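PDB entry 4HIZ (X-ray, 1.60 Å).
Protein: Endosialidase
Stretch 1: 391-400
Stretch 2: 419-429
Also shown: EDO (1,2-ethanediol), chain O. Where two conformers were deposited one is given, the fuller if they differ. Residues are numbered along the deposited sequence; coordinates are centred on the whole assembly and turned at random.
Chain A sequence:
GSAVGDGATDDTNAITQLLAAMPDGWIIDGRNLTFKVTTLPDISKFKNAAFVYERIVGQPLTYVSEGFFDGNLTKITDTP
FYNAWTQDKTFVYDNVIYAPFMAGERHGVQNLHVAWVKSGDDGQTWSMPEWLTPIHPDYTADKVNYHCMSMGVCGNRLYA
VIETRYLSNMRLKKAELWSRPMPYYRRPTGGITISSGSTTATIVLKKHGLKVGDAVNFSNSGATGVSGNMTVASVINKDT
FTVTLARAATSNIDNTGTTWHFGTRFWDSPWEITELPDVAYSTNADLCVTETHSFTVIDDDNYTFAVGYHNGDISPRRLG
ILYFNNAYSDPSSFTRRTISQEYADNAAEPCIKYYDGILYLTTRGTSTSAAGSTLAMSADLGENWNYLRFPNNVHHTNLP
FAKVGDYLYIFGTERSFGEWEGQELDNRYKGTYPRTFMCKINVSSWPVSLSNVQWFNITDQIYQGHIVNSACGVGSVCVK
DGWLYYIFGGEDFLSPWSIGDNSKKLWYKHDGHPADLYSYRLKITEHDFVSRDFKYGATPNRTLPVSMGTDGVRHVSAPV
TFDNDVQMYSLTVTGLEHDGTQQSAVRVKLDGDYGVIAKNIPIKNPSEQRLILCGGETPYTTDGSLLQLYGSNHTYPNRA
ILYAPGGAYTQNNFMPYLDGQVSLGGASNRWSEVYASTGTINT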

ATOM      1  N   PRO A 391     -36.685  -8.782 -25.795  1.00 14.43           N
ATOM      2  CA  PRO A 391     -36.736  -8.218 -27.149  1.00 15.14           C
ATOM      3  C   PRO A 391     -35.368  -7.599 -27.510  1.00 14.20           C
ATOM      4  O   PRO A 391     -34.522  -7.337 -26.630  1.00 14.95           O
ATOM      5  CB  PRO A 391     -37.802  -7.110 -27.028  1.00 15.64           C
ATOM      6  CG  PRO A 391     -37.748  -6.705 -25.594  1.00 16.21           C
ATOM      7  CD  PRO A 391     -37.481  -7.999 -24.835  1.00 15.72           C
ATOM      8  N   ASN A 392     -35.144  -7.425 -28.803  1.00 14.82           N
ATOM      9  CA  ASN A 392     -34.022  -6.622 -29.283  1.00 15.61           C
ATOM     10  C   ASN A 392     -32.623  -7.259 -29.159  1.00 15.22           C
ATOM     11  O   ASN A 392     -31.631  -6.534 -29.091  1.00 14.88           O
ATOM     12  CB  ASN A 392     -34.040  -5.216 -28.673  1.00 17.65           C
ATOM     13  CG  ASN A 392     -35.298  -4.440 -29.036  1.00 18.74           C
ATOM     14  OD1 ASN A 392     -35.972  -3.870 -28.168  1.00 21.13           O
ATOM     15  ND2 ASN A 392     -35.591  -4.375 -30.316  1.00 18.08           N
ATOM     16  N   ASN A 393     -32.552  -8.595 -29.186  1.00 14.83           N
ATOM     17  CA  ASN A 393     -31.280  -9.329 -29.349  1.00 14.50           C
ATOM     18  C   ASN A 393     -30.242  -8.920 -28.292  1.00 14.50           C
ATOM     19  O   ASN A 393     -29.163  -8.417 -28.625  1.00 14.82           O
ATOM     20  CB  ASN A 393     -30.672  -9.128 -30.762  1.00 14.15           C
ATOM     21  CG  ASN A 393     -31.634  -9.497 -31.889  1.00 14.61           C
ATOM     22  OD1 ASN A 393     -32.726 -10.033 -31.659  1.00 16.08           O
ATOM     23  ND2 ASN A 393     -31.212  -9.232 -33.136  1.00 14.98           N
ATOM     24  N   VAL A 394     -30.577  -9.099 -27.017  1.00 13.06           N
ATOM     25  CA  VAL A 394     -29.617  -8.794 -25.946  1.00 13.39           C
ATOM     26  C   VAL A 394     -28.465  -9.796 -26.107  1.00 12.42           C
ATOM     27  O   VAL A 394     -28.687 -11.004 -26.218  1.00 13.33           O
ATOM     28  CB  VAL A 394     -30.293  -8.879 -24.554  1.00 13.74           C
ATOM     29  CG1 VAL A 394     -29.289  -8.599 -23.416  1.00 13.47           C
ATOM     30  CG2 VAL A 394     -31.506  -7.867 -24.461  1.00 14.27           C
ATOM     31  N   HIS A 395     -27.233  -9.291 -26.150  1.00 12.14           N
ATOM     32  CA  HIS A 395     -26.093 -10.116 -26.523  1.00 11.98           C
ATOM     33  C   HIS A 395     -24.791  -9.690 -25.825  1.00 12.46           C
ATOM     34  O   HIS A 395     -24.672  -8.553 -25.325  1.00 12.32           O
ATOM     35  CB  HIS A 395     -25.925 -10.112 -28.062  1.00 13.33           C
ATOM     36  CG  HIS A 395     -25.604  -8.759 -28.613  1.00 13.59           C
ATOM     37  ND1 HIS A 395     -26.548  -7.765 -28.749  1.00 14.00           N
ATOM     38  CD2 HIS A 395     -24.441  -8.239 -29.070  1.00 14.64           C
ATOM     39  CE1 HIS A 395     -25.979  -6.681 -29.259  1.00 14.46           C
ATOM     40  NE2 HIS A 395     -24.700  -6.944 -29.463  1.00 14.53           N
ATOM     41  N   HIS A 396     -23.851 -10.629 -25.773  1.00 12.43           N
ATOM     42  CA  HIS A 396     -22.459 -10.446 -25.328  1.00 11.84           C
ATOM     43  C   HIS A 396     -22.279 -10.391 -23.838  1.00 12.93           C
ATOM     44  O   HIS A 396     -21.126 -10.339 -23.346  1.00 14.27           O
ATOM     45  CB  HIS A 396     -21.776  -9.198 -25.937  1.00 12.93           C
ATOM     46  CG  HIS A 396     -21.486  -9.317 -27.395  1.00 14.96           C
ATOM     47  ND1 HIS A 396     -21.612 -10.497 -28.107  1.00 15.86           N
ATOM     48  CD2 HIS A 396     -21.051  -8.386 -28.275  1.00 16.78           C
ATOM     49  CE1 HIS A 396     -21.287 -10.278 -29.374  1.00 16.98           C
ATOM     50  NE2 HIS A 396     -20.942  -9.005 -29.501  1.00 16.64           N
ATOM     51  N   THR A 397     -23.401 -10.398 -23.122  1.00 12.13           N
ATOM     52  CA  THR A 397     -23.330 -10.317 -21.654  1.00 12.19           C
ATOM     53  C   THR A 397     -24.078 -11.485 -21.027  1.00 12.94           C
ATOM     54  O   THR A 397     -25.181 -11.848 -21.478  1.00 13.03           O
ATOM     55  CB  THR A 397     -23.867  -8.944 -21.126  1.00 13.19           C
ATOM     56  OG1 THR A 397     -23.730  -8.886 -19.698  1.00 13.11           O
ATOM     57  CG2 THR A 397     -25.342  -8.712 -21.452  1.00 14.13           C
ATOM     58  N   ASN A 398     -23.501 -12.062 -19.969  1.00 12.87           N
ATOM     59  CA  ASN A 398     -24.337 -12.884 -19.098  1.00 12.29           C
ATOM     60  C   ASN A 398     -25.273 -11.957 -18.320  1.00 11.97           C
ATOM     61  O   ASN A 398     -25.024 -10.748 -18.219  1.00 12.07           O
ATOM     62  CB  ASN A 398     -23.516 -13.804 -18.168  1.00 11.77           C
ATOM     63  CG  ASN A 398     -22.715 -13.036 -17.149  1.00 13.01           C
ATOM     64  OD1 ASN A 398     -22.164 -12.016 -17.481  1.00 14.74           O
ATOM     65  ND2 ASN A 398     -22.630 -13.519 -15.938  1.00 11.68           N
ATOM     66  N   LEU A 399     -26.337 -12.520 -17.756  1.00 11.18           N
ATOM     67  CA  LEU A 399     -27.371 -11.734 -17.080  1.00 11.00           C
ATOM     68  C   LEU A 399     -27.612 -12.282 -15.674  1.00 11.26           C
ATOM     69  O   LEU A 399     -28.620 -12.953 -15.412  1.00 11.88           O
ATOM     70  CB  LEU A 399     -28.690 -11.749 -17.862  1.00 11.37           C
ATOM     71  CG  LEU A 399     -28.669 -11.043 -19.239  1.00 11.76           C
ATOM     72  CD1 LEU A 399     -30.075 -11.108 -19.879  1.00 12.91           C
ATOM     73  CD2 LEU A 399     -28.250  -9.590 -19.101  1.00 12.88           C
ATOM     74  N   PRO A 400     -26.680 -12.031 -14.764  1.00 10.22           N
ATOM     75  CA  PRO A 400     -26.858 -12.538 -13.392  1.00 10.08           C
ATOM     76  C   PRO A 400     -27.959 -11.781 -12.671  1.00 10.83           C
ATOM     77  O   PRO A 400     -28.345 -10.639 -13.028  1.00 11.65           O
ATOM     78  CB  PRO A 400     -25.479 -12.319 -12.744  1.00 10.22           C
ATOM     79  CG  PRO A 400     -25.001 -11.040 -13.435  1.00  9.18           C
ATOM     80  CD  PRO A 400     -25.425 -11.266 -14.918  1.00  9.41           C
ATOM     81  N   GLU A 419     -22.899  -1.138 -27.978  1.00 13.05           N
ATOM     82  CA  GLU A 419     -23.115  -2.511 -28.468  1.00 12.94           C
ATOM     83  C   GLU A 419     -24.395  -3.131 -27.929  1.00 12.83           C
ATOM     84  O   GLU A 419     -24.824  -4.193 -28.408  1.00 13.84           O
ATOM     85  CB  GLU A 419     -21.929  -3.423 -28.124  1.00 13.50           C
ATOM     86  CG  GLU A 419     -20.641  -2.985 -28.752  1.00 14.68           C
ATOM     87  CD  GLU A 419     -19.480  -3.923 -28.449  1.00 15.57           C
ATOM     88  OE1 GLU A 419     -19.680  -4.972 -27.789  1.00 15.66           O
ATOM     89  OE2 GLU A 419     -18.357  -3.625 -28.896  1.00 16.39           O
ATOM     90  N   TRP A 420     -25.017  -2.494 -26.939  1.00 11.61           N
ATOM     91  CA  TRP A 420     -26.148  -3.163 -26.256  1.00 11.90           C
ATOM     92  C   TRP A 420     -27.334  -3.439 -27.195  1.00 12.75           C
ATOM     93  O   TRP A 420     -27.920  -4.552 -27.218  1.00 13.35           O
ATOM     94  CB  TRP A 420     -26.655  -2.307 -25.090  1.00 12.48           C
ATOM     95  CG  TRP A 420     -27.740  -2.980 -24.283  1.00 12.32           C
ATOM     96  CD1 TRP A 420     -29.079  -2.814 -24.449  1.00 13.60           C
ATOM     97  CD2 TRP A 420     -27.576  -3.851 -23.142  1.00 13.08           C
ATOM     98  NE1 TRP A 420     -29.770  -3.567 -23.517  1.00 13.44           N
ATOM     99  CE2 TRP A 420     -28.866  -4.191 -22.689  1.00 13.76           C
ATOM    100  CE3 TRP A 420     -26.467  -4.397 -22.491  1.00 12.19           C
ATOM    101  CZ2 TRP A 420     -29.081  -5.067 -21.606  1.00 12.76           C
ATOM    102  CZ3 TRP A 420     -26.673  -5.241 -21.400  1.00 11.85           C
ATOM    103  CH2 TRP A 420     -27.971  -5.575 -20.978  1.00 11.63           C
ATOM    104  N   GLU A 421     -27.714  -2.418 -27.942  1.00 12.64           N
ATOM    105  CA  GLU A 421     -28.925  -2.511 -28.764  1.00 11.80           C
ATOM    106  C   GLU A 421     -28.807  -3.554 -29.867  1.00 13.37           C
ATOM    107  O   GLU A 421     -27.739  -3.767 -30.450  1.00 13.45           O
ATOM    108  CB  GLU A 421     -29.241  -1.145 -29.393  1.00 13.02           C
ATOM    109  CG  GLU A 421     -29.650  -0.035 -28.375  1.00 13.51           C
ATOM    110  CD  GLU A 421     -28.502   0.805 -27.825  1.00 13.80           C
ATOM    111  OE1 GLU A 421     -27.322   0.356 -27.851  1.00 14.05           O
ATOM    112  OE2 GLU A 421     -28.822   1.933 -27.367  1.00 14.34           O
ATOM    113  N   GLY A 422     -29.929  -4.193 -30.140  1.00 14.76           N
ATOM    114  CA  GLY A 422     -29.973  -5.231 -31.161  1.00 15.00           C
ATOM    115  C   GLY A 422     -29.534  -4.680 -32.503  1.00 15.55           C
ATOM    116  O   GLY A 422     -29.894  -3.555 -32.863  1.00 16.39           O
ATOM    117  N   GLN A 423     -28.754  -5.497 -33.208  0.67 15.70           N
ATOM    118  CA  GLN A 423     -28.207  -5.244 -34.538  0.67 16.61           C
ATOM    119  C   GLN A 423     -26.988  -4.320 -34.550  0.67 15.48           C
ATOM    120  O   GLN A 423     -26.298  -4.248 -35.564  0.67 16.31           O
ATOM    121  CB  GLN A 423     -29.275  -4.767 -35.554  0.67 19.20           C
ATOM    122  CG  GLN A 423     -30.444  -5.757 -35.782  0.67 22.52           C
ATOM    123  CD  GLN A 423     -30.047  -7.008 -36.568  0.67 25.70           C
ATOM    124  OE1 GLN A 423     -28.946  -7.090 -37.105  0.67 27.20           O
ATOM    125  NE2 GLN A 423     -30.954  -7.995 -36.633  0.67 26.62           N
ATOM    126  N   GLU A 424     -26.713  -3.624 -33.444  1.00 15.64           N
ATOM    127  CA  GLU A 424     -25.558  -2.739 -33.416  1.00 15.80           C
ATOM    128  C   GLU A 424     -24.266  -3.512 -33.570  1.00 15.72           C
ATOM    129  O   GLU A 424     -24.129  -4.622 -33.041  1.00 15.64           O
ATOM    130  CB  GLU A 424     -25.515  -1.948 -32.104  1.00 17.58           C
ATOM    131  CG  GLU A 424     -26.572  -0.901 -32.035  1.00 21.08           C
ATOM    132  CD  GLU A 424     -26.428   0.112 -33.158  1.00 25.83           C
ATOM    133  OE1 GLU A 424     -25.374   0.794 -33.236  1.00 28.96           O
ATOM    134  OE2 GLU A 424     -27.376   0.248 -33.950  1.00 26.92           O
ATOM    135  N   LEU A 425     -23.299  -2.923 -34.273  1.00 17.12           N
ATOM    136  CA  LEU A 425     -22.025  -3.592 -34.499  1.00 17.83           C
ATOM    137  C   LEU A 425     -21.083  -3.456 -33.313  1.00 17.79           C
ATOM    138  O   LEU A 425     -21.232  -2.560 -32.472  1.00 18.72           O
ATOM    139  CB  LEU A 425     -21.340  -3.025 -35.741  1.00 19.69           C
ATOM    140  CG  LEU A 425     -22.185  -3.166 -37.022  1.00 23.85           C
ATOM    141  CD1 LEU A 425     -21.427  -2.641 -38.232  1.00 27.53           C
ATOM    142  CD2 LEU A 425     -22.607  -4.623 -37.242  1.00 24.59           C
ATOM    143  N   ASP A 426     -20.102  -4.348 -33.237  1.00 17.87           N
ATOM    144  CA  ASP A 426     -19.129  -4.234 -32.149  1.00 18.08           C
ATOM    145  C   ASP A 426     -18.351  -2.926 -32.370  1.00 16.60           C
ATOM    146  O   ASP A 426     -18.122  -2.469 -33.521  1.00 18.15           O
ATOM    147  CB  ASP A 426     -18.173  -5.421 -32.141  1.00 19.49           C
ATOM    148  CG  ASP A 426     -18.846  -6.715 -31.719  1.00 22.51           C
ATOM    149  OD1 ASP A 426     -20.024  -6.695 -31.264  1.00 22.47           O
ATOM    150  OD2 ASP A 426     -18.176  -7.764 -31.835  1.00 24.64           O
ATOM    151  N   ASN A 427     -17.945  -2.316 -31.270  1.00 14.77           N
ATOM    152  CA  ASN A 427     -17.307  -0.988 -31.276  1.00 14.28           C
ATOM    153  C   ASN A 427     -15.994  -1.059 -30.504  1.00 14.89           C
ATOM    154  O   ASN A 427     -15.874  -0.497 -29.398  1.00 15.64           O
ATOM    155  CB  ASN A 427     -18.256   0.010 -30.613  1.00 15.46           C
ATOM    156  CG  ASN A 427     -17.738   1.436 -30.629  1.00 17.68           C
ATOM    157  OD1 ASN A 427     -16.955   1.831 -31.526  1.00 20.79           O
ATOM    158  ND2 ASN A 427     -18.176   2.231 -29.644  1.00 17.15           N
ATOM    159  N   ARG A 428     -14.997  -1.732 -31.070  1.00 14.67           N
ATOM    160  CA  ARG A 428     -13.762  -1.994 -30.342  1.00 13.96           C
ATOM    161  C   ARG A 428     -12.641  -1.121 -30.906  1.00 14.11           C
ATOM    162  O   ARG A 428     -12.834  -0.389 -31.911  1.00 15.80           O
ATOM    163  CB  ARG A 428     -13.396  -3.483 -30.467  1.00 13.60           C
ATOM    164  CG  ARG A 428     -14.534  -4.406 -30.031  1.00 13.70           C
ATOM    165  CD  ARG A 428     -14.876  -4.220 -28.494  1.00 12.73           C
ATOM    166  NE  ARG A 428     -16.119  -4.950 -28.215  1.00 14.36           N
ATOM    167  CZ  ARG A 428     -16.172  -6.243 -27.897  1.00 15.68           C
ATOM    168  NH1 ARG A 428     -15.049  -6.936 -27.685  1.00 16.66           N
ATOM    169  NH2 ARG A 428     -17.349  -6.838 -27.751  1.00 15.30           N
ATOM    170  N   TYR A 429     -11.473  -1.200 -30.260  1.00 13.58           N
ATOM    171  CA  TYR A 429     -10.237  -0.562 -30.758  1.00 13.76           C
ATOM    172  C   TYR A 429     -10.199   0.944 -30.539  1.00 15.91           C
ATOM    173  O   TYR A 429      -9.378   1.632 -31.143  1.00 18.58           O
ATOM    174  CB  TYR A 429      -9.960  -0.917 -32.231  1.00 14.54           C
ATOM    175  CG  TYR A 429      -9.934  -2.391 -32.511  1.00 16.36           C
ATOM    176  CD1 TYR A 429      -8.915  -3.208 -32.007  1.00 16.99           C
ATOM    177  CD2 TYR A 429     -10.921  -2.973 -33.291  1.00 16.69           C
ATOM    178  CE1 TYR A 429      -8.860  -4.576 -32.317  1.00 17.32           C
ATOM    179  CE2 TYR A 429     -10.886  -4.329 -33.594  1.00 17.42           C
ATOM    180  CZ  TYR A 429      -9.865  -5.120 -33.099  1.00 18.02           C
ATOM    181  OH  TYR A 429      -9.822  -6.461 -33.407  1.00 19.49           O
TER
HETATM  182  C1  EDO O 809     -18.169 -11.153 -27.830  1.00 36.93           C
HETATM  183  O1  EDO O 809     -16.936 -11.578 -28.409  1.00 40.08           O
HETATM  184  C2  EDO O 809     -17.856 -10.588 -26.464  1.00 32.81           C
HETATM  185  O2  EDO O 809     -16.935  -9.515 -26.650  1.00 29.73           O
HETATM  186  O   HOH W   1     -30.515  -5.289 -26.912  1.00 13.79           O
HETATM  187  O   HOH W   2     -27.172  -6.485 -25.392  1.00 13.94           O
HETATM  188  O   HOH W   3     -24.064  -5.934 -26.198  1.00 15.26           O
HETATM  189  O   HOH W   4     -22.598  -5.677 -30.894  1.00 18.01           O

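Neither stretch forms regular helix or strand, so the contact is one of loop against loop. The backbones come nearest at Asn 393 and Gly 422, whose CA atoms lie 4.7 Å apart. Gly 422 occupies the second position of a type II beta turn from Glu 421 to Glu 424, with phi/psi of -58/139 followed by 79/-14 at Gln 423; the turn is closed by a hydrogen bond from Glu 424 N to Glu 421 O at 3.2 Å. The absence of a side chain at Gly 422 matters to the packing. Its CA sits 3.0 Å from Asn 392 O, and an ideally placed CB would point toward stretch 1 and fall 2.3 Å from that same Asn 392 O, a clash. Although Gly 422 N is 3.1 Å from Asn 392 O, the angle is poor and the pair is not a hydrogen bond.

Water carries much of the backbone contact instead. Water 1 donates to Asn 392 O and to Trp 420 O, each 2.7 Å from its oxygen, and so joins two carbonyls that cannot bond to one another. Water 2 accepts from His 395 N at 2.9 Å and lies 2.8 Å from Trp 420 O, to which it can donate.

Among the side chains, Trp 420 has the largest area covered by the other stretch, 95 Å². Its CA-to-CB bond points away from stretch 1, yet with chi1 at -176° (t) and chi2 at -95° the indole comes back within reach. The far end of its six-membered ring meets three side chains: CZ2 of Trp 420 is 4.0 Å from Val 394 CG1, CZ3 of Trp 420 is 3.7 Å from Thr 397 CG2, and CH2 of Trp 420 is 4.4 Å from Leu 399 CD2. All three approach obliquely.

His 395 is held from within its own stretch by a hydrogen bond from His 395 ND1 to Asn 393 O, 2.7 Å long with an angle of 157°. This fixes the ring while its other nitrogen faces water 4, 2.8 Å from His 395 NE2. The same water donates to Glu 424 O and to Asp 426 OD1, both at 2.8 Å, linking the imidazole to stretch 2.

The direct hydrogen bond between the stretches runs from His 396 NE2 to Asp 426 OD1, 3.0 Å long with an angle of 145°. The acceptor lies at the ring edge, near its plane, as an in-plane N-H requires. Asp 426 OD1 thus serves both His 396 and water 4.

Beside this bond, Arg 428 and Glu 419 form a salt bridge within stretch 2, with Arg 428 NE 2.7 Å from Glu 419 OE2 and Arg 428 NH2 3.0 Å from Glu 419 OE1. The 1,2-ethanediol, probably from the crystallisation liquor, accepts from Arg 428 NH2 at its O2, 2.9 Å away, while its C1 lies over one face of the His 396 ring, 3.5 Å from His 396 ND1.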